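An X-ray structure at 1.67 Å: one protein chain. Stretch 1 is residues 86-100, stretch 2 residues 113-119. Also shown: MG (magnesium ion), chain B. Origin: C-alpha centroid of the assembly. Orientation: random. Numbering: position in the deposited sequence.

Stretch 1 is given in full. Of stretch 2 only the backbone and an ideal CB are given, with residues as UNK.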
# COMPACT_ATOMS: atom_id res chain seq x y z
N GLN A 86 -8.25 3.49 10.03
CA GLN A 86 -8.19 4.00 8.67
C GLN A 86 -7.15 3.24 7.86
O GLN A 86 -7.37 2.97 6.66
CB GLN A 86 -7.90 5.50 8.66
CG GLN A 86 -7.81 6.10 7.24
CD GLN A 86 -9.16 6.13 6.54
OE1 GLN A 86 -9.89 7.12 6.62
NE2 GLN A 86 -9.50 5.03 5.84
N VAL A 87 -6.02 2.90 8.48
CA VAL A 87 -4.98 2.14 7.76
C VAL A 87 -5.51 0.75 7.37
O VAL A 87 -5.25 0.27 6.25
CB VAL A 87 -3.70 2.01 8.59
CG1 VAL A 87 -2.76 0.99 7.96
CG2 VAL A 87 -3.01 3.37 8.70
N PHE A 88 -6.28 0.12 8.25
CA PHE A 88 -6.86 -1.19 7.94
C PHE A 88 -7.83 -1.09 6.76
O PHE A 88 -7.82 -1.92 5.85
CB PHE A 88 -7.60 -1.79 9.14
CG PHE A 88 -6.72 -2.00 10.34
CD1 PHE A 88 -5.35 -2.12 10.19
CD2 PHE A 88 -7.28 -2.08 11.60
CE1 PHE A 88 -4.54 -2.32 11.30
CE2 PHE A 88 -6.48 -2.28 12.71
CZ PHE A 88 -5.11 -2.40 12.56
N ILE A 89 -8.68 -0.07 6.80
CA ILE A 89 -9.57 0.19 5.69
C ILE A 89 -8.77 0.44 4.40
O ILE A 89 -9.08 -0.14 3.38
CB ILE A 89 -10.49 1.39 5.98
CG1 ILE A 89 -11.50 0.97 7.07
CG2 ILE A 89 -11.21 1.84 4.71
CD1 ILE A 89 -12.33 2.11 7.62
N PHE A 90 -7.75 1.28 4.45
CA PHE A 90 -7.00 1.55 3.22
C PHE A 90 -6.32 0.28 2.69
O PHE A 90 -6.22 0.08 1.48
CB PHE A 90 -5.96 2.65 3.43
CG PHE A 90 -6.53 4.04 3.44
CD1 PHE A 90 -7.67 4.36 2.69
CD2 PHE A 90 -5.91 5.03 4.18
CE1 PHE A 90 -8.18 5.67 2.70
CE2 PHE A 90 -6.41 6.33 4.17
CZ PHE A 90 -7.54 6.65 3.44
N ASP A 91 -5.86 -0.59 3.60
CA ASP A 91 -5.23 -1.84 3.15
C ASP A 91 -6.22 -2.64 2.33
O ASP A 91 -5.89 -3.12 1.24
CB ASP A 91 -4.72 -2.66 4.34
CG ASP A 91 -3.73 -3.73 3.92
OD1 ASP A 91 -2.67 -3.37 3.37
OD2 ASP A 91 -4.02 -4.93 4.15
N SER A 92 -7.46 -2.72 2.81
CA SER A 92 -8.48 -3.45 2.06
C SER A 92 -8.78 -2.78 0.72
O SER A 92 -8.95 -3.47 -0.28
CB SER A 92 -9.79 -3.62 2.89
OG SER A 92 -10.53 -2.42 3.04
N LEU A 93 -8.85 -1.44 0.68
CA LEU A 93 -9.17 -0.73 -0.55
C LEU A 93 -8.06 -0.81 -1.60
O LEU A 93 -8.34 -0.96 -2.80
CB LEU A 93 -9.49 0.75 -0.26
CG LEU A 93 -10.74 1.00 0.59
CD1 LEU A 93 -10.87 2.50 0.78
CD2 LEU A 93 -12.02 0.41 -0.04
N VAL A 94 -6.81 -0.66 -1.15
CA VAL A 94 -5.66 -0.80 -2.04
C VAL A 94 -5.68 -2.18 -2.70
O VAL A 94 -5.58 -2.29 -3.94
CB VAL A 94 -4.35 -0.59 -1.28
CG1 VAL A 94 -3.16 -0.97 -2.17
CG2 VAL A 94 -4.23 0.88 -0.85
N LYS A 95 -5.84 -3.22 -1.89
CA LYS A 95 -5.84 -4.57 -2.42
C LYS A 95 -7.03 -4.82 -3.33
O LYS A 95 -6.88 -5.49 -4.35
CB LYS A 95 -5.78 -5.58 -1.28
CG LYS A 95 -4.41 -5.53 -0.62
CD LYS A 95 -4.30 -6.36 0.62
CE LYS A 95 -2.86 -6.27 1.13
NZ LYS A 95 -2.69 -7.03 2.41
N LYS A 96 -8.20 -4.27 -2.99
CA LYS A 96 -9.36 -4.37 -3.88
C LYS A 96 -9.01 -3.81 -5.26
O LYS A 96 -9.35 -4.41 -6.27
CB LYS A 96 -10.58 -3.64 -3.31
CG LYS A 96 -11.84 -3.84 -4.13
CD LYS A 96 -12.39 -5.23 -3.91
CE LYS A 96 -13.72 -5.42 -4.63
NZ LYS A 96 -14.30 -6.75 -4.33
N CYS A 97 -8.31 -2.68 -5.29
CA CYS A 97 -7.95 -2.06 -6.56
C CYS A 97 -7.03 -2.96 -7.37
O CYS A 97 -7.21 -3.13 -8.58
CB CYS A 97 -7.26 -0.70 -6.34
SG CYS A 97 -8.37 0.54 -5.70
N LEU A 98 -6.02 -3.50 -6.70
CA LEU A 98 -5.07 -4.39 -7.35
C LEU A 98 -5.81 -5.59 -7.93
O LEU A 98 -5.59 -5.98 -9.07
CB LEU A 98 -3.99 -4.87 -6.37
CG LEU A 98 -3.11 -3.80 -5.74
CD1 LEU A 98 -2.26 -4.46 -4.66
CD2 LEU A 98 -2.24 -3.11 -6.79
N PHE A 99 -6.69 -6.18 -7.12
CA PHE A 99 -7.39 -7.40 -7.54
C PHE A 99 -8.36 -7.11 -8.69
O PHE A 99 -8.52 -7.94 -9.58
CB PHE A 99 -8.11 -8.05 -6.36
CG PHE A 99 -7.18 -8.52 -5.27
CD1 PHE A 99 -5.83 -8.69 -5.51
CD2 PHE A 99 -7.67 -8.78 -4.00
CE1 PHE A 99 -4.99 -9.13 -4.50
CE2 PHE A 99 -6.83 -9.22 -3.00
CZ PHE A 99 -5.50 -9.39 -3.25
N GLU A 100 -8.98 -5.93 -8.68
CA GLU A 100 -9.87 -5.54 -9.77
C GLU A 100 -9.11 -5.44 -11.08
O GLU A 100 -9.61 -5.88 -12.12
CB GLU A 100 -10.57 -4.21 -9.45
CG GLU A 100 -11.63 -4.38 -8.37
CD GLU A 100 -12.33 -3.10 -7.97
OE1 GLU A 100 -11.67 -2.05 -7.84
OE2 GLU A 100 -13.57 -3.15 -7.77
N UNK A 113 3.46 -11.65 -7.92
CA UNK A 113 4.17 -11.34 -6.69
C UNK A 113 3.81 -9.92 -6.28
O UNK A 113 3.88 -9.01 -7.11
CB UNK A 113 5.68 -11.50 -6.86
N UNK A 114 3.39 -9.73 -5.04
CA UNK A 114 3.18 -8.36 -4.59
C UNK A 114 3.57 -8.16 -3.14
O UNK A 114 3.66 -9.09 -2.35
CB UNK A 114 1.72 -7.96 -4.79
N UNK A 115 3.80 -6.89 -2.82
CA UNK A 115 4.19 -6.47 -1.48
C UNK A 115 3.56 -5.12 -1.23
O UNK A 115 3.60 -4.26 -2.11
CB UNK A 115 5.71 -6.41 -1.32
N UNK A 116 2.99 -4.95 -0.05
CA UNK A 116 2.31 -3.73 0.32
C UNK A 116 2.90 -3.19 1.62
O UNK A 116 3.11 -3.97 2.55
CB UNK A 116 0.81 -3.97 0.46
N UNK A 117 3.22 -1.90 1.69
CA UNK A 117 3.68 -1.32 2.96
C UNK A 117 3.14 0.08 3.19
O UNK A 117 3.38 1.02 2.41
CB UNK A 117 5.21 -1.29 3.00
N UNK A 118 2.40 0.22 4.29
CA UNK A 118 1.85 1.51 4.70
C UNK A 118 2.87 2.27 5.51
O UNK A 118 3.45 1.72 6.44
CB UNK A 118 0.56 1.33 5.50
N UNK A 119 3.04 3.54 5.16
CA UNK A 119 4.03 4.41 5.79
C UNK A 119 3.48 5.80 6.11
O UNK A 119 2.38 6.18 5.69
CB UNK A 119 5.25 4.54 4.88
MG MG B . 7.40 5.93 1.69

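Stretch 1 is a helix and stretch 2 a strand; their axes approach to 10.1 Å with N-to-C directions 148° apart, so the strand's later positions lie beside the helix's earlier ones. The alternating CB directions of the strand divide its positions.

Position 113 has no atom of stretch 1 within 5.5 Å of its ideal CB, so the helix sets no preference. The residue is Asn-113, which makes no contact with the helix.

Position 114 (phi/psi -144/160) points its CB toward the helix, yet the nearest atom, Leu-98 CD1, is 5.3 Å from the ideal CB. Beyond that gap lie the Phe-99 ring and the aliphatic part of Lys-95. A short side chain would fall short; a long apolar or aromatic one could reach both. It is Trp-114, with chi1 in p. Its CH2 lies 3.8 Å from CE of Lys-95, and its NE1 is 4.1 Å from CE1 of Phe-99, at the edge of the phenylalanine ring; Phe-99 CZ and Trp-114 CZ2 add an apolar contact at 4.3 Å.

Position 115 points away, with nothing of the helix near its CB, and many residues would suit. Phe-115 turns its ring from the helix.

Position 116 points toward the helix at closer range: Lys-95 CE is 4.4 Å from the ideal CB and Asp-91 OD1 4.6 Å. That leaves room for a small or branched side chain, such as alanine, valine or threonine. Val-116 occupies it, its CG2 4.2 Å from Lys-95 CE and 4.5 Å from Leu-98 CD1, while CG1 packs 3.5 Å from Asp-91 OD1. Lys-95 supplies apolar surface here, and its NZ forms a salt bridge with OD2 of Asp-91, 3.0 Å away.

Position 117 points away and is unconstrained by the helix. Gln-117 instead donates from NE2 to OE2 of residue 119, at 2.9 Å.

Position 118 also points toward the helix, its ideal CB 4.1 Å from Val-87 CG1. The salt bridge engages OD2 of Asp-91, but OD1 remains available as an acceptor; Asp-91 OD1 is 6.1 Å from the ideal CB of 118, so a donor must lie well out along the side chain, as in histidine or glutamine. His-118 (chi1 in m) donates from NE2 to Asp-91 OD1 at 2.8 Å, with an N-H...acceptor angle of 160°. Val-87 CG1 sits over one ring face, 4.0 Å from the centroid of the His-118 ring and 18° off its normal, a CH-pi contact.

Position 119 has no helix atom near its CB, but the magnesium ion nearby favours a carboxylate. Glu-119 binds MG through OE1 at 2.1 Å.

Stretch 2 113-119: NWFVQHE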
# COMPACT_ATOMS: atom_id res chain seq x y z
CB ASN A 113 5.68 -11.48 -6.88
CG ASN A 113 6.09 -12.91 -7.21
OD1 ASN A 113 5.61 -13.86 -6.60
ND2 ASN A 113 6.95 -13.05 -8.20
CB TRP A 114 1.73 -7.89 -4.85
CG TRP A 114 0.62 -8.73 -4.25
CD1 TRP A 114 -0.16 -9.64 -4.91
CD2 TRP A 114 0.17 -8.72 -2.89
NE1 TRP A 114 -1.06 -10.20 -4.04
CE2 TRP A 114 -0.88 -9.65 -2.79
CE3 TRP A 114 0.56 -8.01 -1.75
CZ2 TRP A 114 -1.53 -9.90 -1.59
CZ3 TRP A 114 -0.08 -8.25 -0.57
CH2 TRP A 114 -1.13 -9.19 -0.49
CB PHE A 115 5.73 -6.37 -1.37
CG PHE A 115 6.22 -5.77 -0.08
CD1 PHE A 115 6.37 -6.56 1.06
CD2 PHE A 115 6.55 -4.43 -0.00
CE1 PHE A 115 6.82 -6.02 2.25
CE2 PHE A 115 7.00 -3.87 1.19
CZ PHE A 115 7.13 -4.66 2.32
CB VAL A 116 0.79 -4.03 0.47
CG1 VAL A 116 0.06 -2.93 1.22
CG2 VAL A 116 0.18 -4.30 -0.92
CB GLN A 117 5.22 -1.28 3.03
CG GLN A 117 5.72 -0.64 4.32
CD GLN A 117 7.09 -1.16 4.71
OE1 GLN A 117 7.26 -2.36 4.92
NE2 GLN A 117 8.07 -0.27 4.82
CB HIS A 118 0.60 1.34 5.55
CG HIS A 118 -0.52 0.65 4.83
ND1 HIS A 118 -1.55 1.35 4.25
CD2 HIS A 118 -0.74 -0.66 4.60
CE1 HIS A 118 -2.39 0.48 3.70
NE2 HIS A 118 -1.91 -0.74 3.89
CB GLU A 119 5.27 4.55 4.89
CG GLU A 119 5.97 3.23 4.59
CD GLU A 119 7.25 3.40 3.79
OE1 GLU A 119 7.45 4.46 3.15
OE2 GLU A 119 8.04 2.44 3.80
O HOH W 1 7.59 7.44 0.22
O HOH W 2 7.98 7.18 3.33
O HOH W 3 9.35 5.51 1.22
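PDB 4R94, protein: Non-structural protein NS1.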